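Local coordinates for protein thiamine pyrophosphokinase (Bacillus subtilis, PDB 3LM8) that transfers a diphosphate group from ATP to thiamine, yielding thiamine diphosphate and AMP, in the salvage of vitamin B1, at residues N5-G10 and T35-D40; P16-Y21 and A41-V46. The protein carries 1 engineered substitution. All blocks are in the same frame, centred on the assembly; numbering follows the deposited sequence.

Contact 1: N5-G10 and T35-D40; sequences NIVAGG and TVTLLD
Val7 and Leu38 supply the apolar centre of this contact, their side chains sliding past one another in opposite directions. One methyl of Leu38 does most of the touching: CD2 comes within 3.5 Å of Val7 CG2. The same methyl and the branch carbon CG of Leu38 also lie near Val7 CB, each 4.0 Å away, which sets the leucine fork against the beta-branch of the valine. A chi1 of 177° in Val7 turns its two methyls to different partners. CG2 is left to Leu38, while CG1 passes Thr37 at an oblique angle, 4.1 Å from Thr37 CB. An alanine in place of Leu38 lacks the fork, and would probably open a gap beside Val7 CG2 and deprive Trp28 and Pro45 of a packing neighbour. The contact belongs to the alpha/beta catalytic domain, in the parallel part of a mixed sheet; here the short segments, helix 35-40 and strand 5-7, run nearly crosswise, with 108° between their directions and an axis separation of 8.8 Å. Thr37 gives the interface a polar margin, because chi1 (-46°) places OG1 beside its own backbone N, from where it reaches a water. It donates to this water at 2.8 Å from OG1, and the water in turn donates to the carbonyls Ala8 O and Gly10 O. One molecule thus ties the chain leaving the strand to the helix. A weak hydrogen bond from the same hydroxyl to Lys33 O would compete for its proton.

Contact 2: P16-Y21 and A41-V46; sequences PDLTGY and AGIIPV
Ile43 reaches Leu18 with the far end of its longer branch, the methyl CD1 resting 3.6 Å from Leu18 CB. The isoleucine is stretched out to do this: chi1 (-49°) sets CG1 beside the backbone N, and chi2 (170°) carries CD1 on in an extended line, leaving CG2 out of the encounter. Leu18 answers with the base of its side chain, since its CB points toward 41-46, while the side chain also touches Trp28 and Phe100. At the more exposed margin Thr19 OG1 lies 4.2 Å from Ala41 O, a loose approach. The two loops are shaped by different means. In 16-21 the chain winds into a short 3-10 turn, with Tyr21 N hydrogen-bonded to Leu18 O, and Asp17 OD1 adds a weak hydrogen bond from Gly20 N at 3.3 Å. The edge of the Tyr21 ring, in its plane, meets Asp17 O. In 41-46 the helix ends in a Schellman motif: Gly42, with phi at 107°, is the C-prime residue, its N directed to Leu39 O, and Ile43 N turns back to Leu38 O. This reversal delivers Ile43 to Leu18. Both loops then converge on strand 26-31, where Trp28 is touched by Leu18, Tyr21 and Ile43; Tyr21 packs edge-to-face with Phe100 of strand 96-100, and Pro45 leans back on helix 33-41 just before the chain enters strand 47-49.

Helix 33-41 is common to both contacts: contact 1 uses its side against the sheet, contact 2 its C-terminal end and the loop that follows. The first is buried throughout, whereas the second pairs two buried residues with two exposed ones at the surface. Both rest on one close apolar pair without a direct hydrogen bond across, but contact 1 adds a water bridge and contact 2 relies on turns within its own segments. Their centres are 8 Å apart, and they meet at the turn that ends the helix and again where Asn5 ND2 lies 3.8 Å from Tyr21 O.

Contact 1: N5-G10 and T35-D40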
loop_
_atom_site.group_PDB
_atom_site.type_symbol
_atom_site.label_atom_id
_atom_site.label_comp_id
_atom_site.label_asym_id
_atom_site.label_seq_id
_atom_site.Cartn_x
_atom_site.Cartn_y
_atom_site.Cartn_z
ATOM N N ASN A 5 0.572 -8.352 5.882
ATOM C CA ASN A 5 -0.145 -7.085 6.011
ATOM C C ASN A 5 0.472 -6.265 7.127
ATOM O O ASN A 5 0.602 -6.735 8.266
ATOM C CB ASN A 5 -1.619 -7.286 6.348
ATOM C CG ASN A 5 -2.385 -7.941 5.244
ATOM O OD1 ASN A 5 -1.869 -8.148 4.143
ATOM N ND2 ASN A 5 -3.633 -8.278 5.528
ATOM N N ILE A 6 0.828 -5.029 6.788
ATOM C CA ILE A 6 1.443 -4.101 7.719
ATOM C C ILE A 6 0.483 -2.951 7.973
ATOM O O ILE A 6 -0.054 -2.355 7.029
ATOM C CB ILE A 6 2.715 -3.503 7.119
ATOM C CG1 ILE A 6 3.613 -4.614 6.569
ATOM C CG2 ILE A 6 3.413 -2.664 8.151
ATOM C CD1 ILE A 6 4.852 -4.109 5.827
ATOM N N VAL A 7 0.269 -2.630 9.243
ATOM C CA VAL A 7 -0.610 -1.521 9.601
ATOM C C VAL A 7 0.232 -0.430 10.263
ATOM O O VAL A 7 0.656 -0.567 11.410
ATOM C CB VAL A 7 -1.728 -1.991 10.559
ATOM C CG1 VAL A 7 -2.603 -0.811 11.001
ATOM C CG2 VAL A 7 -2.572 -3.034 9.857
ATOM N N ALA A 8 0.494 0.639 9.511
ATOM C CA ALA A 8 1.282 1.763 10.006
ATOM C C ALA A 8 0.415 2.560 10.966
ATOM O O ALA A 8 -0.779 2.302 11.068
ATOM C CB ALA A 8 1.735 2.640 8.847
ATOM N N GLY A 9 1.001 3.546 11.636
ATOM C CA GLY A 9 0.256 4.314 12.621
ATOM C C GLY A 9 -0.482 5.567 12.202
ATOM O O GLY A 9 -0.438 6.571 12.920
ATOM N N GLY A 10 -1.164 5.518 11.060
ATOM C CA GLY A 10 -1.917 6.671 10.599
ATOM C C GLY A 10 -3.254 6.702 11.311
ATOM O O GLY A 10 -3.551 5.784 12.071
ATOM N N THR A 35 0.083 -0.992 15.576
ATOM C CA THR A 35 -0.108 -2.220 16.325
ATOM C C THR A 35 -1.286 -2.023 17.281
ATOM O O THR A 35 -2.026 -2.958 17.554
ATOM C CB THR A 35 1.174 -2.668 17.090
ATOM O OG1 THR A 35 0.833 -2.960 18.451
ATOM C CG2 THR A 35 2.254 -1.614 17.026
ATOM N N VAL A 36 -1.474 -0.800 17.768
ATOM C CA VAL A 36 -2.608 -0.513 18.644
ATOM C C VAL A 36 -3.894 -0.752 17.841
ATOM O O VAL A 36 -4.829 -1.392 18.320
ATOM C CB VAL A 36 -2.587 0.966 19.156
ATOM C CG1 VAL A 36 -3.965 1.371 19.669
ATOM C CG2 VAL A 36 -1.554 1.127 20.280
ATOM N N THR A 37 -3.925 -0.238 16.614
ATOM C CA THR A 37 -5.073 -0.393 15.729
ATOM C C THR A 37 -5.413 -1.865 15.522
ATOM O O THR A 37 -6.587 -2.257 15.489
ATOM C CB THR A 37 -4.794 0.216 14.348
ATOM O OG1 THR A 37 -4.203 1.506 14.505
ATOM C CG2 THR A 37 -6.076 0.378 13.574
ATOM N N LEU A 38 -4.379 -2.682 15.366
ATOM C CA LEU A 38 -4.581 -4.106 15.152
ATOM C C LEU A 38 -5.312 -4.757 16.328
ATOM O O LEU A 38 -6.225 -5.560 16.146
ATOM C CB LEU A 38 -3.229 -4.793 14.927
ATOM C CG LEU A 38 -2.511 -4.515 13.609
ATOM C CD1 LEU A 38 -1.076 -4.979 13.715
ATOM C CD2 LEU A 38 -3.204 -5.232 12.472
ATOM N N LEU A 39 -4.900 -4.404 17.538
ATOM C CA LEU A 39 -5.504 -4.960 18.734
ATOM C C LEU A 39 -6.965 -4.588 18.853
ATOM O O LEU A 39 -7.785 -5.413 19.244
ATOM C CB LEU A 39 -4.725 -4.503 19.971
ATOM C CG LEU A 39 -3.598 -5.453 20.401
ATOM C CD1 LEU A 39 -2.919 -6.065 19.184
ATOM C CD2 LEU A 39 -2.599 -4.704 21.265
ATOM N N ASP A 40 -7.299 -3.350 18.508
ATOM C CA ASP A 40 -8.685 -2.921 18.592
ATOM C C ASP A 40 -9.550 -3.768 17.673
ATOM O O ASP A 40 -10.660 -4.151 18.038
ATOM C CB ASP A 40 -8.829 -1.435 18.229
ATOM C CG ASP A 40 -8.094 -0.509 19.209
ATOM O OD1 ASP A 40 -7.860 -0.903 20.375
ATOM O OD2 ASP A 40 -7.760 0.629 18.811
HETATM O O HOH W 1 -2.867 3.145 12.731
#

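Contact 2: P16-Y21 and A41-V46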
loop_
_atom_site.group_PDB
_atom_site.type_symbol
_atom_site.label_atom_id
_atom_site.label_comp_id
_atom_site.label_asym_id
_atom_site.label_seq_id
_atom_site.Cartn_x
_atom_site.Cartn_y
_atom_site.Cartn_z
ATOM N N PRO A 16 -9.480 0.874 6.351
ATOM C CA PRO A 16 -10.593 -0.042 6.075
ATOM C C PRO A 16 -10.760 -1.084 7.154
ATOM O O PRO A 16 -9.996 -1.139 8.115
ATOM C CB PRO A 16 -10.185 -0.723 4.763
ATOM C CG PRO A 16 -9.083 0.127 4.222
ATOM C CD PRO A 16 -8.360 0.596 5.439
ATOM N N ASP A 17 -11.764 -1.925 6.969
ATOM C CA ASP A 17 -12.015 -3.026 7.875
ATOM C C ASP A 17 -10.852 -3.994 7.626
ATOM O O ASP A 17 -10.627 -4.452 6.496
ATOM C CB ASP A 17 -13.349 -3.688 7.515
ATOM C CG ASP A 17 -13.459 -5.108 8.034
ATOM O OD1 ASP A 17 -14.104 -5.928 7.343
ATOM O OD2 ASP A 17 -12.914 -5.404 9.125
ATOM N N LEU A 18 -10.087 -4.290 8.664
ATOM C CA LEU A 18 -8.976 -5.205 8.488
ATOM C C LEU A 18 -9.490 -6.649 8.554
ATOM O O LEU A 18 -9.015 -7.519 7.825
ATOM C CB LEU A 18 -7.913 -4.943 9.564
ATOM C CG LEU A 18 -7.443 -3.485 9.594
ATOM C CD1 LEU A 18 -6.429 -3.263 10.721
ATOM C CD2 LEU A 18 -6.835 -3.139 8.245
ATOM N N THR A 19 -10.474 -6.878 9.424
ATOM C CA THR A 19 -11.088 -8.191 9.623
ATOM C C THR A 19 -11.221 -9.013 8.338
ATOM O O THR A 19 -10.703 -10.130 8.249
ATOM C CB THR A 19 -12.493 -8.035 10.259
ATOM O OG1 THR A 19 -12.351 -7.539 11.595
ATOM C CG2 THR A 19 -13.228 -9.363 10.302
ATOM N N GLY A 20 -11.907 -8.451 7.346
ATOM C CA GLY A 20 -12.111 -9.153 6.092
ATOM C C GLY A 20 -10.847 -9.471 5.319
ATOM O O GLY A 20 -10.886 -10.193 4.314
ATOM N N TYR A 21 -9.726 -8.933 5.785
ATOM C CA TYR A 21 -8.437 -9.161 5.147
ATOM C C TYR A 21 -7.699 -10.298 5.844
ATOM O O TYR A 21 -6.602 -10.692 5.424
ATOM C CB TYR A 21 -7.587 -7.876 5.175
ATOM C CG TYR A 21 -7.861 -6.920 4.030
ATOM C CD1 TYR A 21 -7.378 -7.185 2.745
ATOM C CD2 TYR A 21 -8.603 -5.752 4.227
ATOM C CE1 TYR A 21 -7.626 -6.310 1.681
ATOM C CE2 TYR A 21 -8.860 -4.865 3.166
ATOM C CZ TYR A 21 -8.367 -5.152 1.897
ATOM O OH TYR A 21 -8.608 -4.287 0.847
ATOM N N ALA A 41 -9.032 -4.073 16.486
ATOM C CA ALA A 41 -9.757 -4.870 15.503
ATOM C C ALA A 41 -9.811 -6.338 15.883
ATOM O O ALA A 41 -10.660 -7.068 15.401
ATOM C CB ALA A 41 -9.118 -4.718 14.129
ATOM N N GLY A 42 -8.896 -6.780 16.733
ATOM C CA GLY A 42 -8.917 -8.168 17.151
ATOM C C GLY A 42 -7.817 -8.989 16.537
ATOM O O GLY A 42 -7.767 -10.204 16.701
ATOM N N ILE A 43 -6.933 -8.315 15.815
ATOM C CA ILE A 43 -5.814 -8.982 15.176
ATOM C C ILE A 43 -4.576 -8.718 16.013
ATOM O O ILE A 43 -4.350 -7.596 16.461
ATOM C CB ILE A 43 -5.557 -8.427 13.769
ATOM C CG1 ILE A 43 -6.864 -8.386 12.982
ATOM C CG2 ILE A 43 -4.513 -9.292 13.054
ATOM C CD1 ILE A 43 -6.745 -7.624 11.676
ATOM N N ILE A 44 -3.788 -9.767 16.224
ATOM C CA ILE A 44 -2.554 -9.679 16.988
ATOM C C ILE A 44 -1.384 -9.752 15.998
ATOM O O ILE A 44 -1.318 -10.641 15.156
ATOM C CB ILE A 44 -2.423 -10.853 17.993
ATOM C CG1 ILE A 44 -3.636 -10.890 18.930
ATOM C CG2 ILE A 44 -1.132 -10.706 18.793
ATOM C CD1 ILE A 44 -3.660 -9.792 19.981
ATOM N N PRO A 45 -0.449 -8.803 16.086
ATOM C CA PRO A 45 0.710 -8.783 15.189
ATOM C C PRO A 45 1.674 -9.917 15.560
ATOM O O PRO A 45 1.717 -10.324 16.719
ATOM C CB PRO A 45 1.335 -7.412 15.458
ATOM C CG PRO A 45 0.220 -6.615 16.152
ATOM C CD PRO A 45 -0.472 -7.629 16.978
ATOM N N VAL A 46 2.438 -10.430 14.595
ATOM C CA VAL A 46 3.401 -11.483 14.903
ATOM C C VAL A 46 4.619 -10.737 15.415
ATOM O O VAL A 46 5.291 -11.170 16.352
ATOM C CB VAL A 46 3.799 -12.324 13.656
ATOM C CG1 VAL A 46 2.558 -12.952 13.021
ATOM C CG2 VAL A 46 4.515 -11.462 12.646
#